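Local coordinates for protein phosphoribosyl-aminoimidazole carboxylase (Aspergillus clavatus, PDB 3K5I) that probably catalyses the ATP-dependent carboxylation of 5-aminoimidazole ribonucleotide to its N5-carboxy derivative, a step of purine biosynthesis, as an ATP-grasp enzyme, at residues A[40-45]-A[304-309]; A[78-83]-A[99-104]; A[142-147]-A[188-193]; A[220-225]-A[318-323]. All coordinates share one frame; numbering follows the deposited sequence.

Contact 1: residues A[40-45]-A[304-309]; sequences VESANR and ALSQFD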
loop_
_atom_site.group_PDB
_atom_site.type_symbol
_atom_site.label_atom_id
_atom_site.label_comp_id
_atom_site.label_asym_id
_atom_site.label_seq_id
_atom_site.Cartn_x
_atom_site.Cartn_y
_atom_site.Cartn_z
ATOM N N VAL A 40 9.339 1.735 4.620
ATOM C CA VAL A 40 8.915 3.146 4.630
ATOM C C VAL A 40 7.462 3.216 4.209
ATOM O O VAL A 40 6.673 3.912 4.839
ATOM C CB VAL A 40 9.804 4.079 3.746
ATOM C CG1 VAL A 40 9.566 5.630 4.009
ATOM C CG2 VAL A 40 11.246 3.791 4.091
ATOM N N GLU A 41 7.022 2.489 3.200
ATOM C CA GLU A 41 5.590 2.659 3.044
ATOM C C GLU A 41 4.896 2.409 4.379
ATOM O O GLU A 41 4.002 3.159 4.830
ATOM C CB GLU A 41 5.068 1.633 2.081
ATOM C CG GLU A 41 6.051 1.540 0.928
ATOM C CD GLU A 41 5.549 0.541 -0.099
ATOM O OE1 GLU A 41 4.972 -0.473 0.321
ATOM O OE2 GLU A 41 5.602 0.722 -1.327
ATOM N N SER A 42 5.280 1.330 5.039
ATOM C CA SER A 42 4.590 1.033 6.316
ATOM C C SER A 42 4.827 2.131 7.333
ATOM O O SER A 42 3.955 2.380 8.134
ATOM C CB SER A 42 5.154 -0.260 6.913
ATOM O OG SER A 42 4.629 -1.366 6.205
ATOM N N ALA A 43 5.991 2.779 7.314
ATOM C CA ALA A 43 6.298 3.803 8.300
ATOM C C ALA A 43 5.431 5.040 8.160
ATOM O O ALA A 43 4.925 5.648 9.137
ATOM C CB ALA A 43 7.932 4.073 8.357
ATOM N N ASN A 44 5.212 5.326 6.895
ATOM C CA ASN A 44 4.479 6.478 6.376
ATOM C C ASN A 44 3.017 6.415 6.750
ATOM O O ASN A 44 2.368 7.452 7.023
ATOM C CB ASN A 44 4.595 6.486 4.842
ATOM C CG ASN A 44 5.958 6.982 4.344
ATOM O OD1 ASN A 44 6.781 7.517 5.111
ATOM N ND2 ASN A 44 6.161 6.883 3.017
ATOM N N ARG A 45 2.510 5.183 6.730
ATOM C CA ARG A 45 1.098 5.038 7.102
ATOM C C ARG A 45 0.907 5.337 8.605
ATOM O O ARG A 45 -0.149 5.725 9.075
ATOM C CB ARG A 45 0.678 3.620 6.788
ATOM C CG ARG A 45 0.700 3.305 5.276
ATOM C CD ARG A 45 -0.766 3.258 4.964
ATOM N NE ARG A 45 -1.037 3.332 3.533
ATOM C CZ ARG A 45 -1.514 2.266 2.893
ATOM N NH1 ARG A 45 -1.742 1.129 3.531
ATOM N NH2 ARG A 45 -1.765 2.318 1.606
ATOM N N ALA A 304 -3.722 -8.657 7.034
ATOM C CA ALA A 304 -4.004 -7.323 7.571
ATOM C C ALA A 304 -2.754 -6.587 7.949
ATOM O O ALA A 304 -2.833 -5.384 7.726
ATOM C CB ALA A 304 -5.000 -7.258 8.766
ATOM N N LEU A 305 -1.713 -7.251 8.498
ATOM C CA LEU A 305 -0.462 -6.593 8.924
ATOM C C LEU A 305 0.580 -7.229 8.071
ATOM O O LEU A 305 0.779 -8.427 8.169
ATOM C CB LEU A 305 -0.073 -6.786 10.408
ATOM C CG LEU A 305 -0.992 -5.983 11.308
ATOM C CD1 LEU A 305 -0.590 -6.420 12.700
ATOM C CD2 LEU A 305 -0.895 -4.455 11.040
ATOM N N SER A 306 1.242 -6.440 7.242
ATOM C CA SER A 306 2.256 -7.047 6.401
ATOM C C SER A 306 3.498 -7.200 7.239
ATOM O O SER A 306 3.588 -6.666 8.350
ATOM C CB SER A 306 2.592 -6.041 5.281
ATOM O OG SER A 306 3.516 -5.194 5.854
ATOM N N GLN A 307 4.457 -7.921 6.673
ATOM C CA GLN A 307 5.707 -8.160 7.382
ATOM C C GLN A 307 6.398 -6.872 7.776
ATOM O O GLN A 307 7.215 -6.799 8.714
ATOM C CB GLN A 307 6.675 -8.984 6.491
ATOM C CG GLN A 307 7.404 -8.312 5.279
ATOM C CD GLN A 307 8.363 -9.314 4.643
ATOM O OE1 GLN A 307 9.074 -10.015 5.372
ATOM N NE2 GLN A 307 8.371 -9.426 3.299
ATOM N N PHE A 308 6.141 -5.909 6.904
ATOM C CA PHE A 308 6.750 -4.589 6.991
ATOM C C PHE A 308 6.092 -3.917 8.139
ATOM O O PHE A 308 6.890 -3.472 8.929
ATOM C CB PHE A 308 6.876 -3.807 5.656
ATOM C CG PHE A 308 7.398 -4.688 4.526
ATOM C CD1 PHE A 308 6.519 -5.418 3.747
ATOM C CD2 PHE A 308 8.758 -4.783 4.231
ATOM C CE1 PHE A 308 6.966 -6.266 2.723
ATOM C CE2 PHE A 308 9.216 -5.617 3.233
ATOM C CZ PHE A 308 8.323 -6.386 2.501
ATOM N N ASP A 309 4.750 -3.910 8.249
ATOM C CA ASP A 309 4.075 -3.301 9.392
ATOM C C ASP A 309 4.559 -4.072 10.626
ATOM O O ASP A 309 4.893 -3.528 11.676
ATOM C CB ASP A 309 2.605 -3.694 9.227
ATOM C CG ASP A 309 1.923 -3.003 8.034
ATOM O OD1 ASP A 309 2.324 -1.828 7.765
ATOM O OD2 ASP A 309 0.910 -3.581 7.545
HETATM O O HOH W 1 2.803 -3.329 3.959
HETATM O O HOH W 2 2.408 0.508 8.999
#
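Ser42, on helix 34-46, reaches across to the first turn of helix 307-315 and gives its hydroxyl to Asp309, with OG 2.8 Å from OD1. OG lies anti to the carbonyl carbon of its own residue (chi1 -76°), which aims it at the start of the other helix. The bond comes down on the carboxylate from above, 54° out of its plane. Water 2 makes a second, indirect link: it donates to OD1 of Asp309 and to the carbonyl O of Ser42, so one serine meets the same carboxylate oxygen directly and through solvent.

The other oxygen of Asp309 is already engaged. OD2 accepts from the backbone N of Ser306 at 2.9 Å, while Ser306 OG takes the N-H of Asp309 at 3.0 Å; together these form a capping box, with Ser306 as N-cap. Water 1 sits on Ser306 OG and donates a long, weak bond to Ser42 OG. Phe308 adds a van der Waals contact, its CB lying 3.4 Å from Ser42 OG, whereas its ring leads away from the serine; the side chain also touches Ile300. From the next turn of helix 307-315, Leu312 meets Ser42 as well.

The contact joins helix 34-46 of the Rossmann-like N-terminal part to the start of helix 307-315, next to the dimer interface, where Arg45 pairs with Glu41 of the second subunit. With both oxygens of Asp309 held, the carboxylate is fixed in rotation, and its charge, placed at a helix N-terminus, is probably stabilised by the helix dipole.

Contact 2: residues A[78-83]-A[99-104]; sequences EAVRQL and TYALEE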
loop_
_atom_site.group_PDB
_atom_site.type_symbol
_atom_site.label_atom_id
_atom_site.label_comp_id
_atom_site.label_asym_id
_atom_site.label_seq_id
_atom_site.Cartn_x
_atom_site.Cartn_y
_atom_site.Cartn_z
ATOM N N GLU A 78 31.552 5.199 9.841
ATOM C CA GLU A 78 31.134 6.559 10.194
ATOM C C GLU A 78 29.745 6.997 9.705
ATOM O O GLU A 78 29.151 7.926 10.254
ATOM C CB GLU A 78 32.191 7.582 9.724
ATOM C CG GLU A 78 33.494 7.658 10.570
ATOM C CD GLU A 78 33.365 7.383 12.085
ATOM O OE1 GLU A 78 32.575 8.070 12.780
ATOM O OE2 GLU A 78 34.063 6.455 12.604
ATOM N N ALA A 79 29.241 6.344 8.656
ATOM C CA ALA A 79 27.936 6.603 8.067
ATOM C C ALA A 79 26.976 5.857 8.995
ATOM O O ALA A 79 25.974 6.446 9.451
ATOM C CB ALA A 79 27.936 5.995 6.657
ATOM N N VAL A 80 27.349 4.602 9.313
ATOM C CA VAL A 80 26.600 3.698 10.229
ATOM C C VAL A 80 26.375 4.455 11.581
ATOM O O VAL A 80 25.252 4.508 12.111
ATOM C CB VAL A 80 27.164 2.180 10.334
ATOM C CG1 VAL A 80 26.491 1.353 11.435
ATOM C CG2 VAL A 80 27.235 1.250 9.039
ATOM N N ARG A 81 27.432 5.099 12.107
ATOM C CA ARG A 81 27.453 5.862 13.378
ATOM C C ARG A 81 26.683 7.200 13.394
ATOM O O ARG A 81 26.055 7.639 14.338
ATOM C CB ARG A 81 28.940 6.127 13.676
ATOM C CG ARG A 81 29.328 6.252 15.140
ATOM C CD ARG A 81 30.801 6.710 15.423
ATOM N NE ARG A 81 31.050 6.566 16.859
ATOM C CZ ARG A 81 31.528 5.472 17.451
ATOM N NH1 ARG A 81 31.693 5.442 18.769
ATOM N NH2 ARG A 81 31.862 4.401 16.746
ATOM N N GLN A 82 26.767 7.887 12.281
ATOM C CA GLN A 82 26.009 9.093 12.120
ATOM C C GLN A 82 24.535 8.615 12.157
ATOM O O GLN A 82 23.773 9.046 13.012
ATOM C CB GLN A 82 26.313 9.687 10.734
ATOM C CG GLN A 82 25.408 10.868 10.468
ATOM C CD GLN A 82 25.625 11.933 11.519
ATOM O OE1 GLN A 82 26.718 12.011 12.088
ATOM N NE2 GLN A 82 24.601 12.779 11.774
ATOM N N LEU A 83 24.096 7.716 11.274
ATOM C CA LEU A 83 22.684 7.285 11.340
ATOM C C LEU A 83 22.161 7.024 12.734
ATOM O O LEU A 83 21.076 7.437 13.175
ATOM C CB LEU A 83 22.430 5.959 10.642
ATOM C CG LEU A 83 20.962 5.470 10.608
ATOM C CD1 LEU A 83 20.152 6.157 9.489
ATOM C CD2 LEU A 83 21.019 3.946 10.308
ATOM N N THR A 99 28.649 -4.394 11.391
ATOM C CA THR A 99 28.234 -4.666 12.758
ATOM C C THR A 99 29.217 -4.206 13.830
ATOM O O THR A 99 28.890 -4.283 15.011
ATOM C CB THR A 99 27.897 -6.158 12.900
ATOM O OG1 THR A 99 29.096 -6.959 12.880
ATOM C CG2 THR A 99 27.090 -6.447 11.628
ATOM N N TYR A 100 30.398 -3.748 13.409
ATOM C CA TYR A 100 31.413 -3.266 14.361
ATOM C C TYR A 100 31.082 -1.838 14.754
ATOM O O TYR A 100 31.068 -1.498 15.940
ATOM C CB TYR A 100 32.808 -3.424 13.781
ATOM C CG TYR A 100 33.128 -4.896 13.666
ATOM C CD1 TYR A 100 33.710 -5.592 14.728
ATOM C CD2 TYR A 100 32.834 -5.584 12.511
ATOM C CE1 TYR A 100 33.980 -6.937 14.623
ATOM C CE2 TYR A 100 33.134 -6.912 12.372
ATOM C CZ TYR A 100 33.668 -7.611 13.447
ATOM O OH TYR A 100 34.067 -8.913 13.273
ATOM N N ALA A 101 30.714 -1.041 13.759
ATOM C CA ALA A 101 30.286 0.321 14.030
ATOM C C ALA A 101 29.077 0.144 14.943
ATOM O O ALA A 101 28.909 0.924 15.864
ATOM C CB ALA A 101 29.745 1.008 12.765
ATOM N N LEU A 102 28.192 -0.815 14.674
ATOM C CA LEU A 102 26.997 -1.050 15.520
ATOM C C LEU A 102 27.309 -1.437 16.978
ATOM O O LEU A 102 26.635 -0.962 17.905
ATOM C CB LEU A 102 26.037 -2.098 14.957
ATOM C CG LEU A 102 25.145 -1.928 13.705
ATOM C CD1 LEU A 102 24.371 -3.208 13.293
ATOM C CD2 LEU A 102 24.192 -0.748 13.774
ATOM N N GLU A 103 28.325 -2.285 17.186
ATOM C CA GLU A 103 28.745 -2.652 18.545
ATOM C C GLU A 103 29.275 -1.329 19.200
ATOM O O GLU A 103 29.071 -1.043 20.364
ATOM C CB GLU A 103 29.858 -3.706 18.447
ATOM C CG GLU A 103 30.499 -4.185 19.794
ATOM C CD GLU A 103 31.616 -5.239 19.597
ATOM O OE1 GLU A 103 32.062 -5.332 18.405
ATOM O OE2 GLU A 103 32.014 -5.944 20.574
ATOM N N GLU A 104 29.944 -0.489 18.425
ATOM C CA GLU A 104 30.482 0.728 18.967
ATOM C C GLU A 104 29.440 1.682 19.445
ATOM O O GLU A 104 29.639 2.399 20.435
ATOM C CB GLU A 104 31.139 1.530 17.869
ATOM C CG GLU A 104 32.477 2.124 18.194
ATOM C CD GLU A 104 33.380 1.887 17.005
ATOM O OE1 GLU A 104 34.366 1.136 17.148
ATOM O OE2 GLU A 104 33.062 2.392 15.905
#
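Two helices of the Rossmann-like N-terminal domain pack here over its parallel sheet. Helix 77-84 leads into strand 89-92 and helix 99-105 follows that strand, so the two are successive helices of an alternating alpha/beta chain. Their local axes run in broadly the same direction, 40° apart, and approach to 8.7 Å.

A small side chain, Ala101, sits at the centre of the interface. Toward the outer side the contact turns polar. Arg81 is extended from CG to NE and brings its guanidinium over to Glu104, whose chain bends at chi2, and the two side chains cross at about a right angle. The pair is modelled as a salt bridge, with OE2 of Glu104 at the guanidinium edge beside NH2 of Arg81, although this placement is doubtful because the arginine end crowds the glutamate chain. Glu104 OE2 has a further, long and weak ion pair with Arg77, just ahead of 78-83.

On the sheet side the contact is apolar: Val80 packs on Leu53 of strand 49-54, and Leu102 on Leu30 of strand 26-30. Between the helices, Val80 turns CG1 anti to its backbone nitrogen (chi1 172°), which sets this methyl against CB of Ala101 at 3.5 Å; CB of Val80 follows, 3.7 Å from the same CB of Ala101. One methyl of Val80 is shared by neighbouring residues of the opposite helix, for the side chains of Val80 and Leu102 also cross at about a right angle, with CG1 of Val80 3.9 Å from CD2 of Leu102.

Contact 3: residues A[142-147]-A[188-193]; sequences RELVEN and EALEAL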
loop_
_atom_site.group_PDB
_atom_site.type_symbol
_atom_site.label_atom_id
_atom_site.label_comp_id
_atom_site.label_asym_id
_atom_site.label_seq_id
_atom_site.Cartn_x
_atom_site.Cartn_y
_atom_site.Cartn_z
ATOM N N ARG A 142 31.788 -28.035 3.637
ATOM C CA ARG A 142 33.222 -28.050 3.904
ATOM C C ARG A 142 33.714 -26.649 3.616
ATOM O O ARG A 142 33.438 -26.105 2.555
ATOM C CB ARG A 142 33.970 -29.056 3.007
ATOM C CG ARG A 142 33.573 -30.497 3.299
ATOM C CD ARG A 142 34.089 -30.996 4.655
ATOM N NE ARG A 142 34.204 -32.451 4.633
ATOM C CZ ARG A 142 33.172 -33.275 4.766
ATOM N NH1 ARG A 142 31.968 -32.762 4.972
ATOM N NH2 ARG A 142 33.348 -34.590 4.708
ATOM N N GLU A 143 34.445 -26.019 4.520
ATOM C CA GLU A 143 34.896 -24.687 4.152
ATOM C C GLU A 143 36.075 -24.855 3.186
ATOM O O GLU A 143 36.622 -25.947 3.073
ATOM C CB GLU A 143 35.047 -23.799 5.399
ATOM C CG GLU A 143 36.396 -23.209 5.708
ATOM C CD GLU A 143 36.509 -22.963 7.205
ATOM O OE1 GLU A 143 36.772 -23.924 7.968
ATOM O OE2 GLU A 143 36.288 -21.804 7.621
ATOM N N LEU A 144 36.463 -23.817 2.454
ATOM C CA LEU A 144 37.584 -23.945 1.528
ATOM C C LEU A 144 38.687 -23.080 2.087
ATOM O O LEU A 144 38.556 -21.881 2.008
ATOM C CB LEU A 144 37.263 -23.341 0.161
ATOM C CG LEU A 144 36.916 -24.351 -0.938
ATOM C CD1 LEU A 144 35.483 -24.784 -0.654
ATOM C CD2 LEU A 144 37.128 -23.687 -2.311
ATOM N N VAL A 145 39.752 -23.658 2.628
ATOM C CA VAL A 145 40.841 -22.852 3.176
ATOM C C VAL A 145 41.661 -21.985 2.194
ATOM O O VAL A 145 42.258 -20.977 2.580
ATOM C CB VAL A 145 41.693 -23.659 4.148
ATOM C CG1 VAL A 145 43.063 -23.011 4.298
ATOM C CG2 VAL A 145 40.939 -23.795 5.477
ATOM N N GLU A 146 41.699 -22.351 0.916
ATOM C CA GLU A 146 42.391 -21.543 -0.097
ATOM C C GLU A 146 41.454 -21.760 -1.263
ATOM O O GLU A 146 40.525 -22.572 -1.183
ATOM C CB GLU A 146 43.748 -22.056 -0.532
ATOM C CG GLU A 146 43.807 -23.545 -0.432
ATOM C CD GLU A 146 45.033 -23.963 0.330
ATOM O OE1 GLU A 146 44.938 -24.954 1.085
ATOM O OE2 GLU A 146 46.071 -23.277 0.173
ATOM N N ASN A 147 41.686 -21.027 -2.342
ATOM C CA ASN A 147 40.786 -21.196 -3.469
ATOM C C ASN A 147 41.392 -21.839 -4.708
ATOM O O ASN A 147 41.450 -21.332 -5.826
ATOM C CB ASN A 147 39.746 -20.082 -3.624
ATOM C CG ASN A 147 38.973 -19.808 -2.347
ATOM O OD1 ASN A 147 38.357 -20.695 -1.721
ATOM N ND2 ASN A 147 39.001 -18.543 -1.952
ATOM N N GLU A 188 35.873 -22.494 -13.589
ATOM C CA GLU A 188 34.837 -21.493 -13.823
ATOM C C GLU A 188 34.218 -21.055 -12.511
ATOM O O GLU A 188 34.037 -19.869 -12.249
ATOM C CB GLU A 188 33.825 -22.112 -14.758
ATOM C CG GLU A 188 32.581 -21.405 -15.157
ATOM C CD GLU A 188 31.684 -22.430 -15.861
ATOM O OE1 GLU A 188 31.880 -23.663 -15.737
ATOM O OE2 GLU A 188 30.776 -22.002 -16.586
ATOM N N ALA A 189 33.908 -22.047 -11.674
ATOM C CA ALA A 189 33.328 -21.804 -10.353
ATOM C C ALA A 189 34.201 -20.832 -9.584
ATOM O O ALA A 189 33.734 -19.810 -9.060
ATOM C CB ALA A 189 33.266 -23.104 -9.537
ATOM N N LEU A 190 35.477 -21.179 -9.501
ATOM C CA LEU A 190 36.407 -20.324 -8.761
ATOM C C LEU A 190 36.457 -18.932 -9.403
ATOM O O LEU A 190 36.286 -17.880 -8.795
ATOM C CB LEU A 190 37.787 -20.992 -8.564
ATOM C CG LEU A 190 37.940 -22.348 -7.864
ATOM C CD1 LEU A 190 39.310 -22.978 -8.115
ATOM C CD2 LEU A 190 37.623 -22.268 -6.376
ATOM N N GLU A 191 36.666 -18.898 -10.698
ATOM C CA GLU A 191 36.683 -17.589 -11.300
ATOM C C GLU A 191 35.419 -16.867 -10.848
ATOM O O GLU A 191 35.458 -15.771 -10.279
ATOM C CB GLU A 191 36.695 -17.816 -12.809
ATOM C CG GLU A 191 36.945 -16.595 -13.664
ATOM C CD GLU A 191 37.949 -15.622 -13.110
ATOM O OE1 GLU A 191 38.954 -16.039 -12.486
ATOM O OE2 GLU A 191 37.708 -14.418 -13.339
ATOM N N ALA A 192 34.283 -17.501 -11.111
ATOM C CA ALA A 192 32.973 -16.905 -10.798
ATOM C C ALA A 192 32.789 -16.183 -9.474
ATOM O O ALA A 192 32.214 -15.081 -9.416
ATOM C CB ALA A 192 31.816 -17.832 -11.103
ATOM N N LEU A 193 33.284 -16.832 -8.427
ATOM C CA LEU A 193 33.217 -16.356 -7.056
ATOM C C LEU A 193 34.603 -15.944 -6.637
ATOM O O LEU A 193 35.024 -16.118 -5.495
ATOM C CB LEU A 193 32.868 -17.575 -6.226
ATOM C CG LEU A 193 31.403 -18.002 -6.387
ATOM C CD1 LEU A 193 31.035 -19.055 -5.320
ATOM C CD2 LEU A 193 30.454 -16.824 -6.268
#
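Leu190 projects from helix 186-192 into the turn that follows strand 141-144, and its two methyl groups divide the work. CG stands anti to the carbonyl carbon (chi1 -57°), carrying the forked end out from the helix towards Leu144 and Asn147. CD1 rests against the backbone carbonyl of Asn147, 3.5 Å from its O. CD2 meets CB of Asn147 at 4.1 Å and, a little further off, CD2 of Leu144 at 4.3 Å.

Leu144 has a less regular shape, with chi1 at -102°, away from the staggered positions, and chi2 at 77°. This sends CD2 towards the helix, and the same side chain packs on Glu151 and Leu198.

The elements belong to the four-stranded antiparallel sheet of the ATP-grasp domain, in which strand 141-144 is an outer strand paired with strand 198-202. Helices 149-159 and 186-192 both supply side chains around this contact: Leu190 also touches Leu152 of helix 149-159, so it meets that helix as well as Leu144 and Asn147.

Asn147 contributes mainly its backbone and CB to the meeting with Leu190, while its side chain also touches Leu198.

Contact 4: residues A[220-225]-A[318-323]; sequences EVLSYP and LPIPAQ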
loop_
_atom_site.group_PDB
_atom_site.type_symbol
_atom_site.label_atom_id
_atom_site.label_comp_id
_atom_site.label_asym_id
_atom_site.label_seq_id
_atom_site.Cartn_x
_atom_site.Cartn_y
_atom_site.Cartn_z
ATOM N N GLU A 220 6.622 -11.839 22.611
ATOM C CA GLU A 220 5.946 -12.924 21.927
ATOM C C GLU A 220 6.668 -13.432 20.711
ATOM O O GLU A 220 7.522 -12.741 20.168
ATOM C CB GLU A 220 4.632 -12.354 21.383
ATOM C CG GLU A 220 3.442 -13.264 21.534
ATOM C CD GLU A 220 2.322 -12.603 22.304
ATOM O OE1 GLU A 220 2.504 -11.461 22.787
ATOM O OE2 GLU A 220 1.249 -13.229 22.450
ATOM N N VAL A 221 6.290 -14.627 20.273
ATOM C CA VAL A 221 6.884 -15.150 19.052
ATOM C C VAL A 221 5.678 -15.470 18.184
ATOM O O VAL A 221 4.850 -16.322 18.506
ATOM C CB VAL A 221 7.800 -16.384 19.143
ATOM C CG1 VAL A 221 8.362 -16.647 17.743
ATOM C CG2 VAL A 221 9.010 -16.120 20.039
ATOM N N LEU A 222 5.608 -14.718 17.094
ATOM C CA LEU A 222 4.558 -14.826 16.106
ATOM C C LEU A 222 5.168 -15.368 14.793
ATOM O O LEU A 222 6.377 -15.596 14.706
ATOM C CB LEU A 222 3.910 -13.440 15.927
ATOM C CG LEU A 222 3.480 -12.732 17.213
ATOM C CD1 LEU A 222 3.066 -11.287 17.003
ATOM C CD2 LEU A 222 2.335 -13.540 17.843
ATOM N N SER A 223 4.321 -15.609 13.789
ATOM C CA SER A 223 4.784 -16.143 12.498
ATOM C C SER A 223 3.629 -16.234 11.501
ATOM O O SER A 223 2.464 -16.348 11.884
ATOM C CB SER A 223 5.342 -17.557 12.666
ATOM O OG SER A 223 4.266 -18.450 12.954
ATOM N N TYR A 224 3.981 -16.188 10.221
ATOM C CA TYR A 224 2.990 -16.241 9.173
ATOM C C TYR A 224 2.901 -17.668 8.685
ATOM O O TYR A 224 3.744 -18.508 9.075
ATOM C CB TYR A 224 3.350 -15.261 8.052
ATOM C CG TYR A 224 3.225 -13.765 8.409
ATOM C CD1 TYR A 224 4.305 -13.087 8.997
ATOM C CD2 TYR A 224 2.093 -13.016 8.070
ATOM C CE1 TYR A 224 4.248 -11.738 9.283
ATOM C CE2 TYR A 224 2.032 -11.638 8.351
ATOM C CZ TYR A 224 3.075 -10.989 8.949
ATOM O OH TYR A 224 2.956 -9.612 9.205
ATOM N N PRO A 225 1.925 -17.979 7.834
ATOM C CA PRO A 225 1.860 -19.370 7.370
ATOM C C PRO A 225 3.083 -19.754 6.518
ATOM O O PRO A 225 3.833 -18.909 5.994
ATOM C CB PRO A 225 0.614 -19.376 6.489
ATOM C CG PRO A 225 -0.293 -18.373 7.148
ATOM C CD PRO A 225 0.690 -17.242 7.515
ATOM N N LEU A 318 5.319 -2.210 19.662
ATOM C CA LEU A 318 3.904 -1.874 19.441
ATOM C C LEU A 318 3.198 -3.205 19.264
ATOM O O LEU A 318 3.816 -4.211 18.902
ATOM C CB LEU A 318 3.628 -0.978 18.233
ATOM C CG LEU A 318 4.484 0.251 18.060
ATOM C CD1 LEU A 318 3.948 1.280 17.092
ATOM C CD2 LEU A 318 4.702 0.762 19.459
ATOM N N PRO A 319 1.895 -3.168 19.520
ATOM C CA PRO A 319 1.054 -4.355 19.467
ATOM C C PRO A 319 0.984 -5.065 18.158
ATOM O O PRO A 319 0.993 -4.484 17.091
ATOM C CB PRO A 319 -0.371 -3.815 19.673
ATOM C CG PRO A 319 -0.187 -2.575 20.423
ATOM C CD PRO A 319 1.209 -2.029 20.161
ATOM N N ILE A 320 0.795 -6.353 18.241
ATOM C CA ILE A 320 0.613 -7.026 16.976
ATOM C C ILE A 320 -0.465 -8.117 17.122
ATOM O O ILE A 320 -0.128 -9.293 17.371
ATOM C CB ILE A 320 1.929 -7.596 16.523
ATOM C CG1 ILE A 320 2.906 -6.432 16.357
ATOM C CG2 ILE A 320 1.727 -8.474 15.264
ATOM C CD1 ILE A 320 4.315 -6.905 16.073
ATOM N N PRO A 321 -1.729 -7.743 16.938
ATOM C CA PRO A 321 -2.808 -8.750 17.013
ATOM C C PRO A 321 -2.435 -9.951 16.115
ATOM O O PRO A 321 -2.083 -9.820 14.966
ATOM C CB PRO A 321 -4.049 -7.975 16.588
ATOM C CG PRO A 321 -3.667 -6.423 16.813
ATOM C CD PRO A 321 -2.166 -6.338 16.721
ATOM N N ALA A 322 -2.393 -11.163 16.654
ATOM C CA ALA A 322 -1.951 -12.339 15.903
ATOM C C ALA A 322 -2.889 -12.620 14.704
ATOM O O ALA A 322 -2.585 -13.128 13.630
ATOM C CB ALA A 322 -2.042 -13.538 16.881
ATOM N N GLN A 323 -4.149 -12.316 14.911
ATOM C CA GLN A 323 -5.164 -12.496 13.882
ATOM C C GLN A 323 -4.731 -11.802 12.575
ATOM O O GLN A 323 -5.066 -12.269 11.479
ATOM C CB GLN A 323 -6.392 -11.713 14.410
ATOM C CG GLN A 323 -7.760 -12.366 14.210
ATOM C CD GLN A 323 -8.635 -12.544 15.458
ATOM O OE1 GLN A 323 -8.654 -11.773 16.435
ATOM N NE2 GLN A 323 -9.434 -13.586 15.387
#
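This is a small apolar surface contact in which the start of strand 221-232 meets the proline-rich loop running from helix 307-315 towards strand 331-337. Leu222 carries the strand side, facing Ile320 and Ala322. Its CD1 lies 3.6 Å from CG2 of Ile320 and 3.8 Å from the carbonyl O of the same residue, so this one methyl touches both the branch and the backbone of the isoleucine. The other methyl, CD2, turns to Ala322 and stands 4.5 Å from its CB, a looser touch.

Strand 221-232 lies within the large antiparallel sheet of the chain, paired with strand 206-216, and backbone bonds tie Leu222 to Val215 there. Through Leu222 the loop lies against the start of the strand, while Arg313 of helix 307-315 packs on Ile320 and bonds to the carbonyl of Pro319. On either side of Ile320 in sequence, Pro319 and Pro321 pack on Ser354 and Leu353 of the second subunit, so the loop lies between the sheet and the dimer partner.

In Ile320, CG1 is anti to the carbonyl carbon (chi1 -61°) and CG2 anti to the backbone N, which puts the shorter branch, CG2, against Leu222; CB of Ile320 follows, 3.9 Å from CD1 of Leu222.

Overall arrangement
From the N terminus, helix 34-46 opens contact 1, which closes only when the chain returns at 304-309, so its span takes in most of the N-terminal domain and much of the ATP-grasp part. Within that span, contact 2 closes a short loop in the N-terminal domain around strand 89-92, and contact 3 then closes another around part of the antiparallel ATP-grasp sheet; the two follow in series. Contact 4 opens at 220-225, inside the same span, but closes at 318-323, beyond contact 1, so these two cross. They also touch: the hydroxyl of Tyr224 probably bonds to the carbonyl of Leu305. Both reach the second subunit, whereas contacts 2 and 3 do not.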